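Endo-beta-N-acetylglucosaminidase F1 (Bacteroides thetaiotaomicron VPI-5482, PDB 6TCV) probably hydrolyses the chitobiose core of high-mannose N-glycans, cutting between the two N-acetylglucosamines next to the asparagine. Local coordinates at residues S374-L379 with M402-S407; G382-A387 with F415-G420. The protein carries 2 engineered substitutions. All blocks are in the same frame, centred on the assembly; numbering follows the deposited sequence.

Contact 1: S374-L379 with M402-S407; sequences SMEFNL and MGFAPS. With NAG (2-acetamido-2-deoxy-beta-D-glucopyranose), chain B; MAN (alpha-D-mannopyranose), chain C; MAN (alpha-D-mannopyranose), chain D.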
ATOM      1  N   SER A 374       7.898  13.461  -5.774  1.00 13.83           N
ATOM      2  CA  SER A 374       8.095  12.275  -6.606  1.00 14.47           C
ATOM      3  C   SER A 374       9.373  12.464  -7.395  1.00 14.30           C
ATOM      4  O   SER A 374       9.428  13.267  -8.337  1.00 15.84           O
ATOM      5  CB  SER A 374       6.899  12.020  -7.550  1.00 13.80           C
ATOM      6  OG  SER A 374       5.741  11.724  -6.708  1.00 14.55           O
ATOM      7  N   MET A 375      10.318  11.551  -7.166  1.00 13.75           N
ATOM      8  CA  MET A 375      11.652  11.667  -7.744  1.00 14.57           C
ATOM      9  C   MET A 375      11.839  10.580  -8.793  1.00 13.62           C
ATOM     10  O   MET A 375      11.713   9.385  -8.491  1.00 13.70           O
ATOM     11  CB  MET A 375      12.707  11.490  -6.648  1.00 14.08           C
ATOM     12  CG  MET A 375      12.690  12.579  -5.602  1.00 15.64           C
ATOM     13  SD  MET A 375      13.856  12.342  -4.204  1.00 16.40           S
ATOM     14  CE  MET A 375      12.881  11.170  -3.251  1.00 18.31           C
ATOM     15  N   GLU A 376      12.148  10.995 -10.024  0.75 14.01           N
ATOM     16  CA  GLU A 376      12.433  10.065 -11.134  0.75 14.23           C
ATOM     17  C   GLU A 376      13.932   9.798 -11.043  0.75 14.40           C
ATOM     18  O   GLU A 376      14.758  10.667 -11.389  0.75 15.18           O
ATOM     19  CB  GLU A 376      12.040  10.684 -12.472  0.75 14.92           C
ATOM     20  CG  GLU A 376      11.372   9.720 -13.452  0.75 14.96           C
ATOM     21  CD  GLU A 376      12.249   8.581 -13.919  0.75 15.63           C
ATOM     22  OE1 GLU A 376      13.392   8.437 -13.410  0.75 15.11           O
ATOM     23  OE2 GLU A 376      11.817   7.823 -14.805  0.75 15.42           O
ATOM     24  N   PHE A 377      14.322   8.677 -10.437  1.00 13.90           N
ATOM     25  CA  PHE A 377      15.731   8.428 -10.163  1.00 14.23           C
ATOM     26  C   PHE A 377      16.516   8.001 -11.394  1.00 14.99           C
ATOM     27  O   PHE A 377      17.744   8.102 -11.378  1.00 16.08           O
ATOM     28  CB  PHE A 377      15.866   7.359  -9.098  1.00 13.72           C
ATOM     29  CG  PHE A 377      15.579   7.794  -7.680  1.00 13.24           C
ATOM     30  CD1 PHE A 377      16.063   8.980  -7.185  1.00 14.35           C
ATOM     31  CD2 PHE A 377      14.827   6.947  -6.854  1.00 13.26           C
ATOM     32  CE1 PHE A 377      15.808   9.361  -5.864  1.00 15.11           C
ATOM     33  CE2 PHE A 377      14.586   7.302  -5.542  1.00 13.68           C
ATOM     34  CZ  PHE A 377      15.057   8.504  -5.056  1.00 14.97           C
ATOM     35  N   ASN A 378      15.857   7.533 -12.449  1.00 15.18           N
ATOM     36  CA  ASN A 378      16.567   7.175 -13.681  1.00 16.17           C
ATOM     37  C   ASN A 378      16.772   8.386 -14.587  1.00 17.22           C
ATOM     38  O   ASN A 378      17.831   8.509 -15.203  1.00 19.00           O
ATOM     39  CB  ASN A 378      15.757   6.107 -14.421  1.00 16.15           C
ATOM     40  CG  ASN A 378      16.478   5.612 -15.620  1.00 17.33           C
ATOM     41  OD1 ASN A 378      17.603   5.100 -15.527  1.00 18.08           O
ATOM     42  ND2 ASN A 378      15.862   5.755 -16.796  1.00 18.11           N
ATOM     43  N   LEU A 379      15.748   9.234 -14.734  1.00 17.16           N
ATOM     44  CA  LEU A 379      15.836  10.403 -15.602  1.00 18.31           C
ATOM     45  C   LEU A 379      16.207  11.688 -14.922  1.00 18.44           C
ATOM     46  O   LEU A 379      16.665  12.598 -15.607  1.00 22.17           O
ATOM     47  CB  LEU A 379      14.530  10.659 -16.331  1.00 18.74           C
ATOM     48  CG  LEU A 379      13.939   9.555 -17.198  1.00 19.63           C
ATOM     49  CD1 LEU A 379      12.604   9.907 -17.702  1.00 19.93           C
ATOM     50  CD2 LEU A 379      14.884   9.315 -18.357  1.00 26.39           C
ATOM     51  N   MET A 402       7.987   9.826  -2.763  1.00 13.03           N
ATOM     52  CA  MET A 402       8.000   8.754  -3.767  1.00 12.88           C
ATOM     53  C   MET A 402       9.279   8.849  -4.579  1.00 12.32           C
ATOM     54  O   MET A 402       9.757   9.952  -4.886  1.00 13.19           O
ATOM     55  CB  MET A 402       6.756   8.795  -4.613  1.00 13.56           C
ATOM     56  CG  MET A 402       6.653   7.712  -5.686  1.00 13.85           C
ATOM     57  SD  MET A 402       7.458   8.109  -7.273  1.00 13.88           S
ATOM     58  CE  MET A 402       5.982   8.595  -8.212  1.00 15.20           C
ATOM     59  N   GLY A 403       9.808   7.676  -4.920  1.00 12.83           N
ATOM     60  CA  GLY A 403      10.928   7.543  -5.833  1.00 13.00           C
ATOM     61  C   GLY A 403      10.641   6.451  -6.843  1.00 13.10           C
ATOM     62  O   GLY A 403       9.847   5.539  -6.597  1.00 13.25           O
ATOM     63  N   PHE A 404      11.230   6.600  -8.020  1.00 13.40           N
ATOM     64  CA  PHE A 404      11.004   5.719  -9.178  1.00 12.98           C
ATOM     65  C   PHE A 404      12.274   5.337  -9.892  1.00 13.94           C
ATOM     66  O   PHE A 404      13.034   6.223 -10.306  1.00 13.62           O
ATOM     67  CB  PHE A 404      10.005   6.401 -10.113  1.00 13.48           C
ATOM     68  CG  PHE A 404       9.613   5.592 -11.319  1.00 13.34           C
ATOM     69  CD1 PHE A 404      10.370   5.682 -12.496  1.00 13.71           C
ATOM     70  CD2 PHE A 404       8.536   4.726 -11.315  1.00 13.51           C
ATOM     71  CE1 PHE A 404      10.049   4.935 -13.592  1.00 14.72           C
ATOM     72  CE2 PHE A 404       8.229   3.968 -12.413  1.00 13.21           C
ATOM     73  CZ  PHE A 404       8.973   4.036 -13.578  1.00 14.77           C
ATOM     74  N   ALA A 405      12.511   4.043 -10.069  1.00 13.94           N
ATOM     75  CA  ALA A 405      13.520   3.450 -10.949  1.00 14.14           C
ATOM     76  C   ALA A 405      14.934   3.746 -10.453  1.00 13.11           C
ATOM     77  O   ALA A 405      15.784   4.091 -11.275  1.00 14.45           O
ATOM     78  CB  ALA A 405      13.300   3.878 -12.394  1.00 14.67           C
ATOM     79  N   PRO A 406      15.272   3.522  -9.201  1.00 13.32           N
ATOM     80  CA  PRO A 406      16.685   3.581  -8.821  1.00 14.06           C
ATOM     81  C   PRO A 406      17.416   2.384  -9.409  1.00 14.56           C
ATOM     82  O   PRO A 406      16.848   1.302  -9.565  1.00 14.68           O
ATOM     83  CB  PRO A 406      16.629   3.446  -7.308  1.00 15.58           C
ATOM     84  CG  PRO A 406      15.483   2.551  -7.090  1.00 14.34           C
ATOM     85  CD  PRO A 406      14.435   2.973  -8.122  1.00 14.07           C
ATOM     86  N   SER A 407      18.705   2.526  -9.699  1.00 14.52           N
ATOM     87  CA  SER A 407      19.524   1.381 -10.097  0.83 15.09           C
ATOM     88  C   SER A 407      20.915   1.540  -9.500  1.00 14.61           C
ATOM     89  O   SER A 407      21.407   2.671  -9.341  1.00 14.97           O
ATOM     90  CB  SER A 407      19.675   1.266 -11.620  0.83 17.19           C
ATOM     91  OG  SER A 407      20.270   2.436 -12.147  0.83 18.50           O
TER
HETATM   92  C1  NAG B   2       5.578   7.315 -16.185  1.00 13.61           C
HETATM   93  C2  NAG B   2       5.326   5.889 -15.732  1.00 13.75           C
HETATM   94  C3  NAG B   2       6.258   4.854 -16.366  1.00 13.59           C
HETATM   95  C4  NAG B   2       7.357   5.541 -17.154  1.00 13.27           C
HETATM   96  C5  NAG B   2       7.935   6.650 -16.296  1.00 13.51           C
HETATM   97  C6  NAG B   2       9.159   7.329 -16.897  1.00 14.60           C
HETATM   98  C7  NAG B   2       4.429   5.231 -13.536  1.00 15.19           C
HETATM   99  C8  NAG B   2       4.641   5.316 -12.036  1.00 13.94           C
HETATM  100  N2  NAG B   2       5.365   5.811 -14.282  1.00 15.21           N
HETATM  101  O3  NAG B   2       5.504   4.002 -17.234  1.00 13.50           O
HETATM  102  O4  NAG B   2       8.378   4.564 -17.420  1.00 13.24           O
HETATM  103  O5  NAG B   2       6.958   7.691 -16.102  1.00 13.47           O
HETATM  104  O6  NAG B   2       9.548   8.410 -16.114  1.00 16.02           O
HETATM  105  O7  NAG B   2       3.445   4.678 -14.042  1.00 16.40           O
HETATM  106  C1  MAN C   5      15.759   3.015 -21.906  1.00 19.58           C
HETATM  107  C2  MAN C   5      17.266   2.949 -21.779  1.00 22.10           C
HETATM  108  C3  MAN C   5      17.689   3.648 -20.497  1.00 22.81           C
HETATM  109  C4  MAN C   5      17.186   5.081 -20.535  1.00 21.33           C
HETATM  110  C5  MAN C   5      15.686   5.134 -20.805  1.00 21.64           C
HETATM  111  C6  MAN C   5      15.241   6.535 -21.119  1.00 23.09           C
HETATM  112  O2  MAN C   5      17.840   3.661 -22.894  1.00 25.01           O
HETATM  113  O3  MAN C   5      19.102   3.613 -20.394  1.00 24.39           O
HETATM  114  O4  MAN C   5      17.449   5.703 -19.279  1.00 21.36           O
HETATM  115  O5  MAN C   5      15.331   4.356 -21.962  1.00 19.54           O
HETATM  116  O6  MAN C   5      13.830   6.640 -21.333  1.00 24.32           O
HETATM  117  C1  MAN D   4      12.943   3.017 -20.235  1.00 15.91           C
HETATM  118  C2  MAN D   4      13.863   1.972 -20.842  1.00 16.35           C
HETATM  119  C3  MAN D   4      13.759   0.678 -20.031  1.00 15.91           C
HETATM  120  C4  MAN D   4      14.078   1.004 -18.572  1.00 16.41           C
HETATM  121  C5  MAN D   4      13.187   2.108 -18.005  1.00 14.89           C
HETATM  122  C6  MAN D   4      13.584   2.594 -16.613  1.00 15.39           C
HETATM  123  O2  MAN D   4      15.233   2.378 -20.761  1.00 17.46           O
HETATM  124  O3  MAN D   4      14.612  -0.343 -20.544  1.00 18.45           O
HETATM  125  O4  MAN D   4      13.859  -0.117 -17.715  1.00 17.25           O
HETATM  126  O5  MAN D   4      13.265   3.259 -18.875  1.00 15.88           O
HETATM  127  O6  MAN D   4      12.642   3.538 -16.107  1.00 15.30           O
HETATM  128  O   HOH W   1      18.503   5.232 -11.050  1.00 25.02           O
HETATM  129  O   HOH W   2      18.018   3.759 -13.008  1.00 27.79           O
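Ser374-Glu376 and Met402-Phe404 are parallel neighbours, the C-terminal ends of two strands of the (beta/alpha)8 barrel expected of this glycoside hydrolase family, linked through helix 387-396 in a beta-alpha-beta crossover. Met375 N donates to Met402 O at 2.8 Å; Phe404 N returns the bond to Met375 O at 2.9 Å. One step on, Phe377 N reaches Phe404 O at 2.8 Å. On the sheet face with Met375, the Phe377 ring comes up against Gly403, CE2 standing 3.7 Å from Gly403 CA; a CB there would run into the ring. The same ring meets Pro406 through CD2. On the other face, Ser374 OG touches the Met402 methyl CE but spends its hydrogen bond on Ala353 O. Beyond it Glu376 and Phe404 point the same way, carboxylate and ring 64° apart, with OE2 3.5 Å from Phe404 CD1. In one of the two Glu376 conformers, a bend at chi2 (-64°) brings OE2 within 2.7 Å of O6 of the N-acetylglucosamine, which donates to it, while OE1 accepts from Leu379 N at 2.8 Å. The backbone thus grips one oxygen as the sugar takes the other. Phe404, packed edge-to-face on Phe202, also touches the sugar's C5. Asn378 ND2 donates to O4 of the chain C mannose at 2.9 Å, and a water lies between Asn378 OD1 and Ala405 O and probably bridges them. The strand ends therefore offer the glycan both polar groups for its hydroxyls and an aromatic ring for its carbons.

Contact 2: G382-A387 with F415-G420; sequences GGSLSA and FSRLQG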
ATOM      1  N   GLY A 382      12.147  15.831 -10.715  1.00 19.17           N
ATOM      2  CA  GLY A 382      11.310  15.768  -9.551  1.00 19.75           C
ATOM      3  C   GLY A 382      11.923  16.337  -8.291  1.00 20.09           C
ATOM      4  O   GLY A 382      11.254  16.358  -7.248  1.00 22.57           O
ATOM      5  N   GLY A 383      13.193  16.721  -8.332  1.00 19.92           N
ATOM      6  CA  GLY A 383      13.845  17.395  -7.210  1.00 20.59           C
ATOM      7  C   GLY A 383      14.534  16.445  -6.266  1.00 18.11           C
ATOM      8  O   GLY A 383      14.749  15.291  -6.564  1.00 18.17           O
ATOM      9  N   SER A 384      14.934  16.984  -5.119  0.92 19.69           N
ATOM     10  CA  SER A 384      15.696  16.225  -4.132  0.92 18.98           C
ATOM     11  C   SER A 384      15.042  16.274  -2.766  0.92 18.29           C
ATOM     12  O   SER A 384      14.375  17.249  -2.420  0.92 19.24           O
ATOM     13  CB  SER A 384      17.111  16.752  -3.990  0.92 22.09           C
ATOM     14  OG  SER A 384      17.815  16.738  -5.221  0.92 23.67           O
ATOM     15  N   LEU A 385      15.309  15.249  -1.971  1.00 17.98           N
ATOM     16  CA  LEU A 385      14.815  15.164  -0.599  1.00 18.83           C
ATOM     17  C   LEU A 385      15.814  15.838   0.327  1.00 17.87           C
ATOM     18  O   LEU A 385      16.481  15.226   1.157  1.00 18.84           O
ATOM     19  CB  LEU A 385      14.611  13.713  -0.195  1.00 20.39           C
ATOM     20  CG  LEU A 385      13.824  13.390   1.085  1.00 23.26           C
ATOM     21  CD1 LEU A 385      12.366  13.753   0.802  1.00 27.12           C
ATOM     22  CD2 LEU A 385      13.949  11.928   1.472  1.00 27.35           C
ATOM     23  N   SER A 386      15.924  17.149   0.147  1.00 18.69           N
ATOM     24  CA  SER A 386      16.832  17.971   0.922  1.00 20.54           C
ATOM     25  C   SER A 386      16.253  18.322   2.289  1.00 20.41           C
ATOM     26  O   SER A 386      15.077  18.076   2.567  1.00 20.54           O
ATOM     27  CB  SER A 386      17.149  19.266   0.164  1.00 23.33           C
ATOM     28  OG  SER A 386      15.935  20.002   0.054  1.00 23.59           O
ATOM     29  N   ALA A 387      17.095  18.913   3.151  1.00 20.24           N
ATOM     30  CA  ALA A 387      16.595  19.398   4.430  1.00 19.62           C
ATOM     31  C   ALA A 387      15.438  20.375   4.241  1.00 20.39           C
ATOM     32  O   ALA A 387      14.405  20.265   4.911  1.00 21.10           O
ATOM     33  CB  ALA A 387      17.732  20.092   5.186  1.00 22.44           C
ATOM     34  N   PHE A 415      21.644   8.767  -4.280  1.00 14.45           N
ATOM     35  CA  PHE A 415      21.948   9.115  -2.911  1.00 14.37           C
ATOM     36  C   PHE A 415      22.289  10.589  -2.762  1.00 16.02           C
ATOM     37  O   PHE A 415      22.032  11.184  -1.698  1.00 15.98           O
ATOM     38  CB  PHE A 415      23.060   8.222  -2.362  1.00 14.51           C
ATOM     39  CG  PHE A 415      22.540   6.853  -1.941  1.00 13.90           C
ATOM     40  CD1 PHE A 415      22.381   5.806  -2.863  1.00 13.62           C
ATOM     41  CD2 PHE A 415      22.118   6.626  -0.615  1.00 14.91           C
ATOM     42  CE1 PHE A 415      21.883   4.583  -2.525  1.00 13.82           C
ATOM     43  CE2 PHE A 415      21.621   5.392  -0.242  1.00 14.76           C
ATOM     44  CZ  PHE A 415      21.503   4.375  -1.179  1.00 14.12           C
ATOM     45  N   SER A 416      22.867  11.219  -3.792  0.66 14.80           N
ATOM     46  CA  SER A 416      23.064  12.664  -3.733  0.66 16.38           C
ATOM     47  C   SER A 416      21.732  13.358  -3.463  0.66 15.20           C
ATOM     48  O   SER A 416      21.671  14.312  -2.673  0.66 15.82           O
ATOM     49  CB  SER A 416      23.752  13.209  -5.005  0.66 17.39           C
ATOM     50  OG  SER A 416      22.895  13.385  -6.136  0.66 22.22           O
ATOM     51  N   ARG A 417      20.654  12.856  -4.058  1.00 15.53           N
ATOM     52  CA  ARG A 417      19.351  13.472  -3.954  1.00 17.18           C
ATOM     53  C   ARG A 417      18.654  13.144  -2.648  1.00 17.89           C
ATOM     54  O   ARG A 417      17.578  13.712  -2.386  1.00 20.44           O
ATOM     55  CB  ARG A 417      18.491  13.061  -5.155  1.00 17.65           C
ATOM     56  CG  ARG A 417      19.060  13.532  -6.477  1.00 17.34           C
ATOM     57  CD  ARG A 417      18.347  12.869  -7.633  1.00 18.02           C
ATOM     58  NE  ARG A 417      16.964  13.368  -7.746  1.00 17.86           N
ATOM     59  CZ  ARG A 417      16.104  12.917  -8.657  1.00 17.05           C
ATOM     60  NH1 ARG A 417      16.491  11.961  -9.489  1.00 16.48           N
ATOM     61  NH2 ARG A 417      14.899  13.437  -8.729  1.00 16.04           N
ATOM     62  N   LEU A 418      19.281  12.366  -1.783  1.00 16.11           N
ATOM     63  CA  LEU A 418      18.725  12.008  -0.473  1.00 15.76           C
ATOM     64  C   LEU A 418      19.544  12.659   0.636  1.00 17.12           C
ATOM     65  O   LEU A 418      19.287  12.383   1.807  1.00 18.20           O
ATOM     66  CB  LEU A 418      18.685  10.484  -0.269  1.00 15.83           C
ATOM     67  CG  LEU A 418      17.852   9.736  -1.297  1.00 14.50           C
ATOM     68  CD1 LEU A 418      17.964   8.260  -1.136  1.00 15.79           C
ATOM     69  CD2 LEU A 418      16.361  10.153  -1.183  1.00 16.28           C
ATOM     70  N   GLN A 419      20.513  13.498   0.337  1.00 17.35           N
ATOM     71  CA  GLN A 419      21.282  14.158   1.383  1.00 17.32           C
ATOM     72  C   GLN A 419      20.446  15.159   2.168  1.00 19.43           C
ATOM     73  O   GLN A 419      19.614  15.863   1.609  1.00 21.01           O
ATOM     74  CB  GLN A 419      22.477  14.883   0.752  1.00 20.82           C
ATOM     75  CG  GLN A 419      23.494  13.922   0.231  1.00 24.45           C
ATOM     76  CD  GLN A 419      24.649  14.556  -0.489  1.00 35.34           C
ATOM     77  OE1 GLN A 419      24.701  15.770  -0.694  1.00 44.62           O
ATOM     78  NE2 GLN A 419      25.604  13.724  -0.851  1.00 34.49           N
ATOM     79  N   GLY A 420      20.691  15.234   3.478  1.00 17.81           N
ATOM     80  CA  GLY A 420      20.083  16.257   4.316  1.00 18.49           C
ATOM     81  C   GLY A 420      18.658  15.984   4.791  1.00 18.19           C
ATOM     82  O   GLY A 420      18.274  16.376   5.907  1.00 20.18           O
TER
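Arg417 meets 382-387 at the edge of its guanidinium: Gly383 O lies almost in the plane, Ser384 OG, in one of two conformers, sits near it, and Gly382 N approaches obliquely. Elsewhere the arginine side chain touches Phe377. The grip is side-on. NH2 of Arg417 gives Gly383 O a bond of 2.9 Å, arriving on a lone pair, while Arg417 NE gives the same oxygen a longer one of 3.2 Å from above the carbonyl plane. The bend at chi3 (70°) in the arginine chain turns both donors onto this one acceptor, and the stem of the chain passes Ser384, whose OG is 3.7 Å from Arg417 CG. Outside the pair of segments, Arg417 NH2 also donates to Gly381 O, and the group probably bonds to Glu376 O through NH1. An alanine here would remove all these donors and is likely to leave three loop and strand-end carbonyls without their mate and the glycine-rich loop less firmly placed. Further along, Leu385 N donates to Arg417 O at 2.8 Å. Leu385 is the centre of an inverse gamma turn, closed by a weak bond from Ser386 N to Ser384 O, and it leads into helix 387-396, for which Ser386 is the N-cap, its OG holding Lys389 N. In the other segment, Ser416 to Gln419 form a type I turn leaving helix 411-416. Leu385 and Leu418 cross, CD2 to CD2 4.0 Å. Leu385 O and Gln419 O, two acceptors, stand 3.2 Å apart without a bond, whereas Ser386 CA directs a nearly straight C-H...O contact at Gln419 O. Ala387 N lies 3.7 Å from Gly420 C, in a residue whose positive phi by itself favours glycine.

In the fold
The two contacts alternate along the chain: the strand end and the loop behind it come first, then the next strand end and the turn after helix 411-416. Their centres are 12 Å apart and they touch directly. Arg417 NH1 of contact 2 lies 2.9 Å from Glu376 O of contact 1, probably a hydrogen bond, and Met375 CG packs 3.5 Å from Gly383 O. Contact 1 meets the glycan itself; contact 2 sits behind it, about 23 Å from the chain centre against 18 Å, centre to centre. Arg417 is thus a second-shell residue, probably holding the backbone of a glutamate whose side chain meets the sugar, consistent with a part in positioning that strand end.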